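Local coordinates for protein putative peptidase M23 (Pseudomonas aeruginosa PAO1, PDB 2HSI) that binds a zinc ion and is probably a metalloendopeptidase of the M23 family, at residues G160-F166 against H180-A186; L154-V158 against M260-V264; H228-V234 against L246-T252. All coordinates share one frame. Residue numbers count along the deposited sequence, not the author numbering.

Coming from helix 127-141, the chain first lays down residues 154-158, whose partner, 260-264, lies about a hundred residues further on; interaction 2 therefore closes the largest loop and encloses the other two. Interaction 1 follows at once, closing a short loop between 160-166 and 180-186, and interaction 3 comes later, joining 228-234 to 246-252; these two stand in series. Strand 260-266 is the common element: in the curled sheet it pairs with strand 183-185 of interaction 1 on one flank and with strand 222-229, whose end forms the start of interaction 3, on the other. Interactions 1 and 2 share the zinc ion, while Met-260 SD packs 3.9 Å from Val-249 CG2 of interaction 3.

Interaction 1: residues G160-F166 against H180-A186; sequences GPLSSPF and HSGLDFA. With ZN (zinc ion), chain C.
Residues 160-166 run antiparallel to 180-186, which carries short strand 183-185, and are extended apart from a break at Ser-163 (psi -110°). Leu-162 and Phe-185 form a single backbone bridge, CA to CA 4.3 Å. Ala-186 N donates to Pro-161 O (2.9 Å), Ser-163 N to Asp-184 O (2.7 Å) and Asp-184 N to Ser-164 O (2.8 Å), so two residues face Asp-184. The peptide before Phe-166 is cis; its chi1 of -118° sets ring atom CE1 3.3 Å from Ser-181 O, edge-on. Leu-162 (chi1 m) sets CD2 3.8 Å from Leu-183 CD1 (chi1 t, chi2 p) and CG 4.3 Å from Phe-185 CE1 (chi1 m). His-180, chi1 t, is held by a very short hydrogen bond from ND1 to Pro-165 O (2.5 Å), leaving NE2 for the zinc at 2.2 Å; Asp-184, chi1 m, gives OD1 at 2.0 Å. His-180, Asp-184 and His-261 correspond to the usual HxxxD/HxH ligands of M23 peptidases; His-259 is the fourth in this tetrahedral site.

Interaction 2: residues L154-V158 against M260-V264; sequences LDKPV and MHWNV. With ZN (zinc ion), chain C.
This is a buried apolar contact in which residues 154-158, irregular and extended except for a kink at Pro-157 (psi -19°), run alongside residues 260-264 of strand 260-266, one strand of the curled antiparallel sheet, on the side away from the zinc. The two are nearly antiparallel, 170° apart end to end, yet no hydrogen bond joins them: CA atoms of Pro-157 and Trp-262 stay 8.1 Å apart, those of Val-158 and Met-260 8.6 Å, and side chains fill the gap. Trp-262 is central, with chi1 t and chi2 32°. Pro-157 CD sits over one face of its six-membered ring, 3.9 Å from the centroid, a CH-pi contact, while Leu-154 (m, t) brings CD1 to the ring edge, 3.6 Å from CZ2, and to 4.2 Å from Val-264 CG2. Met-260, chi1 t and chi2 p, reaches Pro-157 CG with CE (3.7 Å) and Val-158 CG2 with CG (3.9 Å). Strand alternation sends His-261 and Asn-263 the other way: His-261 ND1 binds zinc at 2.1 Å, and NE2 donates to Asn-263 OD1 at 2.8 Å. One strand thus has a hydrophobic face and a metal-binding face. Around the contact, Trp-262 stacks on Phe-226 and its NE1 bonds Ser-224 OG, both on strand 222-229; Phe-185 of strand 183-185 packs beside Met-260 and Trp-262, and helix 273-277 touches Leu-154, Trp-262 and Val-264.

Interaction 3: residues H228-V234 against L246-T252; sequences HLSKIDV and LGKVGAT
The chain turns a corner at His-228 (phi 63°, psi 25°), and from there 228-234 runs antiparallel to 246-252. Lys-231 and Lys-248 form a hydrogen-bonded pair, Lys-248 N donating to Lys-231 O at 2.9 Å; Ile-232 and Gly-247 form the adjacent non-hydrogen-bonded pair, CA to CA 4.2 Å. Asp-233 N to Leu-246 O (2.7 Å) extends the ladder. Ser-230 N also bonds Lys-248 O (2.9 Å), so Ser-230 (psi -29°) and Lys-231 both face Lys-248, a classic beta bulge starting the short strand. A CB on Gly-247 or Gly-250 would clash with the other backbone. Ser-230 (chi1 p) donates from OG to Val-249 O at 2.9 Å, Thr-252 (p) from OG1 to Leu-229 O at 2.7 Å, and His-228 (m) from ND1 to Thr-252 O at 2.7 Å. Lys-231 and Lys-248 bring like charges close, NZ to NZ 3.8 Å, but Lys-248 NZ also forms a salt bridge to Asp-233 OD2 at 3.5 Å, its hydrogen bond weak. Strand 245-248 is the middle of a three-stranded antiparallel sheet, between 231-232 and 192-194, bordering the M23-type zinc site, where the ring of His-228 meets that of the zinc ligand His-259.

Interaction 1: residues G160-F166 against H180-A186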
loop_
_atom_site.group_PDB
_atom_site.type_symbol
_atom_site.label_atom_id
_atom_site.label_comp_id
_atom_site.label_asym_id
_atom_site.label_seq_id
_atom_site.Cartn_x
_atom_site.Cartn_y
_atom_site.Cartn_z
ATOM N N GLY A 160 16.011 -10.562 -2.203
ATOM C CA GLY A 160 16.868 -10.098 -3.283
ATOM C C GLY A 160 17.051 -8.595 -3.229
ATOM O O GLY A 160 16.308 -7.906 -2.523
ATOM N N PRO A 161 18.041 -8.072 -3.979
ATOM C CA PRO A 161 18.358 -6.644 -3.978
ATOM C C PRO A 161 17.271 -5.816 -4.651
ATOM O O PRO A 161 16.601 -6.305 -5.565
ATOM C CB PRO A 161 19.658 -6.567 -4.794
ATOM C CG PRO A 161 20.158 -7.984 -4.889
ATOM C CD PRO A 161 18.929 -8.822 -4.883
ATOM N N LEU A 162 17.098 -4.583 -4.179
ATOM C CA LEU A 162 16.162 -3.633 -4.775
ATOM C C LEU A 162 16.692 -3.192 -6.133
ATOM O O LEU A 162 17.904 -3.080 -6.330
ATOM C CB LEU A 162 15.955 -2.403 -3.874
ATOM C CG LEU A 162 15.789 -2.536 -2.353
ATOM C CD1 LEU A 162 17.125 -2.322 -1.646
ATOM C CD2 LEU A 162 14.792 -1.514 -1.847
ATOM N N SER A 163 15.778 -2.956 -7.065
ATOM C CA SER A 163 16.126 -2.513 -8.406
ATOM C C SER A 163 15.622 -1.081 -8.612
ATOM O O SER A 163 16.146 -0.150 -7.998
ATOM C CB SER A 163 15.567 -3.487 -9.450
ATOM O OG SER A 163 15.885 -3.082 -10.767
ATOM N N SER A 164 14.606 -0.907 -9.454
ATOM C CA SER A 164 14.034 0.412 -9.719
ATOM C C SER A 164 13.199 0.981 -8.554
ATOM O O SER A 164 12.396 0.262 -7.955
ATOM C CB SER A 164 13.192 0.386 -11.001
ATOM O OG SER A 164 14.006 0.227 -12.150
ATOM N N PRO A 165 13.420 2.273 -8.223
ATOM C CA PRO A 165 12.561 3.185 -7.442
ATOM C C PRO A 165 11.299 3.505 -8.284
ATOM O O PRO A 165 11.383 3.316 -9.495
ATOM C CB PRO A 165 13.459 4.425 -7.285
ATOM C CG PRO A 165 14.841 3.961 -7.556
ATOM C CD PRO A 165 14.674 2.942 -8.617
ATOM N N PHE A 166 10.155 4.010 -7.777
ATOM C CA PHE A 166 9.899 4.903 -6.607
ATOM C C PHE A 166 11.009 5.750 -5.985
ATOM O O PHE A 166 11.232 6.887 -6.382
ATOM C CB PHE A 166 9.014 4.268 -5.516
ATOM C CG PHE A 166 7.715 5.017 -5.287
ATOM C CD1 PHE A 166 6.495 4.411 -5.540
ATOM C CD2 PHE A 166 7.721 6.343 -4.846
ATOM C CE1 PHE A 166 5.290 5.102 -5.347
ATOM C CE2 PHE A 166 6.528 7.044 -4.650
ATOM C CZ PHE A 166 5.306 6.418 -4.908
ATOM N N HIS A 180 7.000 5.564 -12.250
ATOM C CA HIS A 180 7.126 4.227 -11.658
ATOM C C HIS A 180 6.468 4.200 -10.274
ATOM O O HIS A 180 7.009 4.737 -9.303
ATOM C CB HIS A 180 8.595 3.795 -11.596
ATOM C CG HIS A 180 8.792 2.336 -11.321
ATOM N ND1 HIS A 180 9.506 1.872 -10.237
ATOM C CD2 HIS A 180 8.378 1.236 -11.993
ATOM C CE1 HIS A 180 9.523 0.552 -10.251
ATOM N NE2 HIS A 180 8.842 0.141 -11.305
ATOM N N SER A 181 5.294 3.572 -10.208
ATOM C CA SER A 181 4.400 3.675 -9.049
ATOM C C SER A 181 4.674 2.671 -7.922
ATOM O O SER A 181 3.903 2.597 -6.954
ATOM C CB SER A 181 2.937 3.584 -9.503
ATOM O OG SER A 181 2.693 2.370 -10.194
ATOM N N GLY A 182 5.766 1.913 -8.046
ATOM C CA GLY A 182 6.169 0.949 -7.014
ATOM C C GLY A 182 7.664 0.713 -6.919
ATOM O O GLY A 182 8.457 1.522 -7.395
ATOM N N LEU A 183 8.037 -0.407 -6.306
ATOM C CA LEU A 183 9.435 -0.777 -6.091
ATOM C C LEU A 183 9.785 -2.096 -6.787
ATOM O O LEU A 183 9.064 -3.087 -6.656
ATOM C CB LEU A 183 9.728 -0.864 -4.586
ATOM C CG LEU A 183 11.076 -1.378 -4.068
ATOM C CD1 LEU A 183 12.236 -0.474 -4.495
ATOM C CD2 LEU A 183 11.026 -1.536 -2.548
ATOM N N ASP A 184 10.894 -2.102 -7.525
ATOM C CA ASP A 184 11.369 -3.319 -8.190
ATOM C C ASP A 184 12.433 -4.043 -7.386
ATOM O O ASP A 184 13.161 -3.427 -6.603
ATOM C CB ASP A 184 11.925 -3.011 -9.580
ATOM C CG ASP A 184 10.856 -2.900 -10.628
ATOM O OD1 ASP A 184 9.654 -3.000 -10.285
ATOM O OD2 ASP A 184 11.211 -2.699 -11.806
ATOM N N PHE A 185 12.513 -5.355 -7.599
ATOM C CA PHE A 185 13.572 -6.182 -7.042
ATOM C C PHE A 185 14.222 -6.982 -8.164
ATOM O O PHE A 185 13.527 -7.515 -9.039
ATOM C CB PHE A 185 13.035 -7.137 -5.977
ATOM C CG PHE A 185 12.482 -6.451 -4.757
ATOM C CD1 PHE A 185 13.285 -6.241 -3.641
ATOM C CD2 PHE A 185 11.151 -6.031 -4.715
ATOM C CE1 PHE A 185 12.781 -5.606 -2.503
ATOM C CE2 PHE A 185 10.636 -5.396 -3.585
ATOM C CZ PHE A 185 11.455 -5.181 -2.476
ATOM N N ALA A 186 15.552 -7.039 -8.139
ATOM C CA ALA A 186 16.327 -7.834 -9.088
ATOM C C ALA A 186 16.364 -9.293 -8.637
ATOM O O ALA A 186 17.258 -9.707 -7.892
ATOM C CB ALA A 186 17.735 -7.268 -9.236
HETATM ZN ZN ZN C . 8.342 -1.997 -11.373
#

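Interaction 2: residues L154-V158 against M260-V264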
loop_
_atom_site.group_PDB
_atom_site.type_symbol
_atom_site.label_atom_id
_atom_site.label_comp_id
_atom_site.label_asym_id
_atom_site.label_seq_id
_atom_site.Cartn_x
_atom_site.Cartn_y
_atom_site.Cartn_z
ATOM N N LEU A 154 7.094 -3.601 7.169
ATOM C CA LEU A 154 6.838 -4.717 6.262
ATOM C C LEU A 154 8.096 -5.506 5.953
ATOM O O LEU A 154 9.198 -4.950 5.922
ATOM C CB LEU A 154 6.229 -4.192 4.957
ATOM C CG LEU A 154 4.907 -3.433 5.047
ATOM C CD1 LEU A 154 4.433 -2.988 3.669
ATOM C CD2 LEU A 154 3.854 -4.275 5.739
ATOM N N ASP A 155 7.927 -6.808 5.734
ATOM C CA ASP A 155 9.014 -7.627 5.231
ATOM C C ASP A 155 9.162 -7.377 3.747
ATOM O O ASP A 155 8.182 -7.088 3.064
ATOM C CB ASP A 155 8.729 -9.113 5.429
ATOM C CG ASP A 155 8.674 -9.519 6.880
ATOM O OD1 ASP A 155 9.222 -8.805 7.747
ATOM O OD2 ASP A 155 8.080 -10.579 7.148
ATOM N N LYS A 156 10.391 -7.492 3.255
ATOM C CA LYS A 156 10.634 -7.594 1.824
ATOM C C LYS A 156 9.877 -8.819 1.310
ATOM O O LYS A 156 9.934 -9.883 1.927
ATOM C CB LYS A 156 12.127 -7.741 1.535
ATOM C CG LYS A 156 12.936 -6.483 1.766
ATOM C CD LYS A 156 14.425 -6.767 1.691
ATOM C CE LYS A 156 14.839 -7.153 0.287
ATOM N NZ LYS A 156 16.290 -7.464 0.210
ATOM N N PRO A 157 9.120 -8.656 0.210
ATOM C CA PRO A 157 8.371 -9.771 -0.366
ATOM C C PRO A 157 9.230 -10.810 -1.087
ATOM O O PRO A 157 8.775 -11.936 -1.292
ATOM C CB PRO A 157 7.405 -9.092 -1.333
ATOM C CG PRO A 157 8.003 -7.784 -1.632
ATOM C CD PRO A 157 8.920 -7.401 -0.529
ATOM N N VAL A 158 10.455 -10.438 -1.461
ATOM C CA VAL A 158 11.429 -11.390 -2.011
ATOM C C VAL A 158 12.809 -11.171 -1.394
ATOM O O VAL A 158 13.166 -10.035 -1.057
ATOM C CB VAL A 158 11.543 -11.295 -3.558
ATOM C CG1 VAL A 158 10.325 -11.905 -4.245
ATOM C CG2 VAL A 158 11.720 -9.871 -4.001
ATOM N N MET A 260 9.755 -8.265 -11.025
ATOM C CA MET A 260 9.178 -8.261 -9.690
ATOM C C MET A 260 8.770 -6.828 -9.302
ATOM O O MET A 260 9.617 -5.999 -8.984
ATOM C CB MET A 260 10.204 -8.847 -8.715
ATOM C CG MET A 260 9.875 -8.726 -7.237
ATOM S SD MET A 260 8.269 -9.372 -6.797
ATOM C CE MET A 260 7.988 -8.466 -5.274
ATOM N N HIS A 261 7.473 -6.540 -9.374
ATOM C CA HIS A 261 6.950 -5.210 -9.051
ATOM C C HIS A 261 6.016 -5.264 -7.844
ATOM O O HIS A 261 5.072 -6.057 -7.813
ATOM C CB HIS A 261 6.236 -4.583 -10.261
ATOM C CG HIS A 261 5.751 -3.181 -10.025
ATOM N ND1 HIS A 261 6.463 -2.068 -10.415
ATOM C CD2 HIS A 261 4.619 -2.714 -9.448
ATOM C CE1 HIS A 261 5.795 -0.977 -10.082
ATOM N NE2 HIS A 261 4.673 -1.344 -9.489
ATOM N N TRP A 262 6.283 -4.388 -6.878
ATOM C CA TRP A 262 5.508 -4.282 -5.637
ATOM C C TRP A 262 4.987 -2.858 -5.441
ATOM O O TRP A 262 5.777 -1.905 -5.378
ATOM C CB TRP A 262 6.388 -4.710 -4.456
ATOM C CG TRP A 262 5.780 -4.588 -3.056
ATOM C CD1 TRP A 262 4.466 -4.727 -2.705
ATOM C CD2 TRP A 262 6.492 -4.342 -1.837
ATOM N NE1 TRP A 262 4.320 -4.584 -1.347
ATOM C CE2 TRP A 262 5.547 -4.344 -0.791
ATOM C CE3 TRP A 262 7.843 -4.115 -1.528
ATOM C CZ2 TRP A 262 5.902 -4.121 0.546
ATOM C CZ3 TRP A 262 8.197 -3.890 -0.199
ATOM C CH2 TRP A 262 7.224 -3.895 0.822
ATOM N N ASN A 263 3.660 -2.719 -5.376
ATOM C CA ASN A 263 3.009 -1.455 -4.998
ATOM C C ASN A 263 2.550 -1.510 -3.561
ATOM O O ASN A 263 2.079 -2.552 -3.116
ATOM C CB ASN A 263 1.774 -1.186 -5.865
ATOM C CG ASN A 263 2.124 -0.821 -7.290
ATOM O OD1 ASN A 263 3.121 -0.150 -7.541
ATOM N ND2 ASN A 263 1.300 -1.257 -8.233
ATOM N N VAL A 264 2.677 -0.388 -2.848
ATOM C CA VAL A 264 2.053 -0.221 -1.530
ATOM C C VAL A 264 1.130 0.986 -1.597
ATOM O O VAL A 264 1.532 2.057 -2.050
ATOM C CB VAL A 264 3.079 -0.040 -0.384
ATOM C CG1 VAL A 264 2.372 0.356 0.933
ATOM C CG2 VAL A 264 3.878 -1.313 -0.168
HETATM ZN ZN ZN C . 8.342 -1.997 -11.373
#

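Interaction 3: residues H228-V234 against L246-T252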
loop_
_atom_site.group_PDB
_atom_site.type_symbol
_atom_site.label_atom_id
_atom_site.label_comp_id
_atom_site.label_asym_id
_atom_site.label_seq_id
_atom_site.Cartn_x
_atom_site.Cartn_y
_atom_site.Cartn_z
ATOM N N HIS A 228 2.899 -8.910 -12.796
ATOM C CA HIS A 228 3.775 -9.682 -13.703
ATOM C C HIS A 228 4.153 -11.072 -13.184
ATOM O O HIS A 228 5.169 -11.608 -13.584
ATOM C CB HIS A 228 5.053 -8.909 -14.092
ATOM C CG HIS A 228 4.805 -7.506 -14.554
ATOM N ND1 HIS A 228 4.142 -7.216 -15.725
ATOM C CD2 HIS A 228 5.134 -6.315 -14.002
ATOM C CE1 HIS A 228 4.076 -5.904 -15.878
ATOM N NE2 HIS A 228 4.671 -5.334 -14.845
ATOM N N LEU A 229 3.336 -11.666 -12.320
ATOM C CA LEU A 229 3.670 -12.977 -11.724
ATOM C C LEU A 229 3.625 -14.092 -12.771
ATOM O O LEU A 229 2.862 -14.007 -13.722
ATOM C CB LEU A 229 2.718 -13.326 -10.573
ATOM C CG LEU A 229 3.036 -12.743 -9.188
ATOM C CD1 LEU A 229 2.903 -11.242 -9.172
ATOM C CD2 LEU A 229 2.133 -13.338 -8.124
ATOM N N SER A 230 4.450 -15.123 -12.593
ATOM C CA SER A 230 4.366 -16.317 -13.424
ATOM C C SER A 230 3.271 -17.261 -12.898
ATOM O O SER A 230 2.636 -17.993 -13.656
ATOM C CB SER A 230 5.724 -17.026 -13.467
ATOM O OG SER A 230 6.139 -17.430 -12.163
ATOM N N LYS A 231 3.045 -17.209 -11.587
ATOM C CA LYS A 231 2.199 -18.150 -10.881
ATOM C C LYS A 231 1.586 -17.400 -9.703
ATOM O O LYS A 231 2.279 -16.619 -9.048
ATOM C CB LYS A 231 3.080 -19.296 -10.365
ATOM C CG LYS A 231 2.627 -20.701 -10.694
ATOM C CD LYS A 231 1.903 -21.328 -9.513
ATOM C CE LYS A 231 1.903 -22.862 -9.539
ATOM N NZ LYS A 231 3.254 -23.475 -9.636
ATOM N N ILE A 232 0.288 -17.611 -9.472
ATOM C CA ILE A 232 -0.415 -17.138 -8.273
ATOM C C ILE A 232 -0.889 -18.365 -7.481
ATOM O O ILE A 232 -1.620 -19.201 -8.012
ATOM C CB ILE A 232 -1.617 -16.200 -8.632
ATOM C CG1 ILE A 232 -1.116 -14.895 -9.274
ATOM C CG2 ILE A 232 -2.474 -15.895 -7.393
ATOM C CD1 ILE A 232 -2.201 -14.043 -9.905
ATOM N N ASP A 233 -0.459 -18.461 -6.217
ATOM C CA ASP A 233 -0.660 -19.651 -5.373
ATOM C C ASP A 233 -1.820 -19.514 -4.397
ATOM O O ASP A 233 -2.152 -20.464 -3.675
ATOM C CB ASP A 233 0.620 -19.962 -4.578
ATOM C CG ASP A 233 1.770 -20.387 -5.470
ATOM O OD1 ASP A 233 1.491 -20.836 -6.590
ATOM O OD2 ASP A 233 2.941 -20.274 -5.061
ATOM N N VAL A 234 -2.421 -18.330 -4.372
ATOM C CA VAL A 234 -3.528 -18.013 -3.474
ATOM C C VAL A 234 -4.863 -17.874 -4.217
ATOM O O VAL A 234 -4.896 -17.744 -5.444
ATOM C CB VAL A 234 -3.243 -16.719 -2.660
ATOM C CG1 VAL A 234 -2.145 -16.973 -1.629
ATOM C CG2 VAL A 234 -2.853 -15.561 -3.598
ATOM N N LEU A 246 2.535 -15.962 -1.894
ATOM C CA LEU A 246 1.470 -15.479 -2.783
ATOM C C LEU A 246 1.556 -16.099 -4.173
ATOM O O LEU A 246 0.535 -16.346 -4.819
ATOM C CB LEU A 246 1.534 -13.947 -2.893
ATOM C CG LEU A 246 1.386 -13.211 -1.556
ATOM C CD1 LEU A 246 1.569 -11.711 -1.756
ATOM C CD2 LEU A 246 0.037 -13.521 -0.899
ATOM N N GLY A 247 2.784 -16.344 -4.618
ATOM C CA GLY A 247 3.045 -16.832 -5.960
ATOM C C GLY A 247 4.506 -16.683 -6.310
ATOM O O GLY A 247 5.351 -16.588 -5.420
ATOM N N LYS A 248 4.802 -16.662 -7.608
ATOM C CA LYS A 248 6.170 -16.702 -8.110
ATOM C C LYS A 248 6.428 -15.549 -9.091
ATOM O O LYS A 248 5.544 -15.194 -9.879
ATOM C CB LYS A 248 6.435 -18.058 -8.803
ATOM C CG LYS A 248 7.010 -19.212 -7.939
ATOM C CD LYS A 248 6.223 -19.533 -6.675
ATOM C CE LYS A 248 6.399 -20.972 -6.209
ATOM N NZ LYS A 248 5.429 -21.883 -6.887
ATOM N N VAL A 249 7.632 -14.977 -9.038
ATOM C CA VAL A 249 8.070 -13.907 -9.963
ATOM C C VAL A 249 7.987 -14.344 -11.439
ATOM O O VAL A 249 8.260 -15.499 -11.767
ATOM C CB VAL A 249 9.515 -13.402 -9.606
ATOM C CG1 VAL A 249 10.067 -12.413 -10.646
ATOM C CG2 VAL A 249 9.529 -12.740 -8.241
ATOM N N GLY A 250 7.578 -13.430 -12.315
ATOM C CA GLY A 250 7.554 -13.716 -13.746
ATOM C C GLY A 250 7.659 -12.496 -14.636
ATOM O O GLY A 250 8.131 -11.432 -14.212
ATOM N N ALA A 251 7.170 -12.653 -15.863
ATOM C CA ALA A 251 7.273 -11.635 -16.903
ATOM C C ALA A 251 5.973 -11.506 -17.695
ATOM O O ALA A 251 5.997 -11.114 -18.865
ATOM C CB ALA A 251 8.422 -11.977 -17.851
ATOM N N THR A 252 4.846 -11.828 -17.058
ATOM C CA THR A 252 3.539 -11.760 -17.717
ATOM C C THR A 252 3.076 -10.321 -17.928
ATOM O O THR A 252 3.578 -9.398 -17.280
ATOM C CB THR A 252 2.445 -12.558 -16.963
ATOM O OG1 THR A 252 2.365 -12.111 -15.600
ATOM C CG2 THR A 252 2.735 -14.060 -17.019
#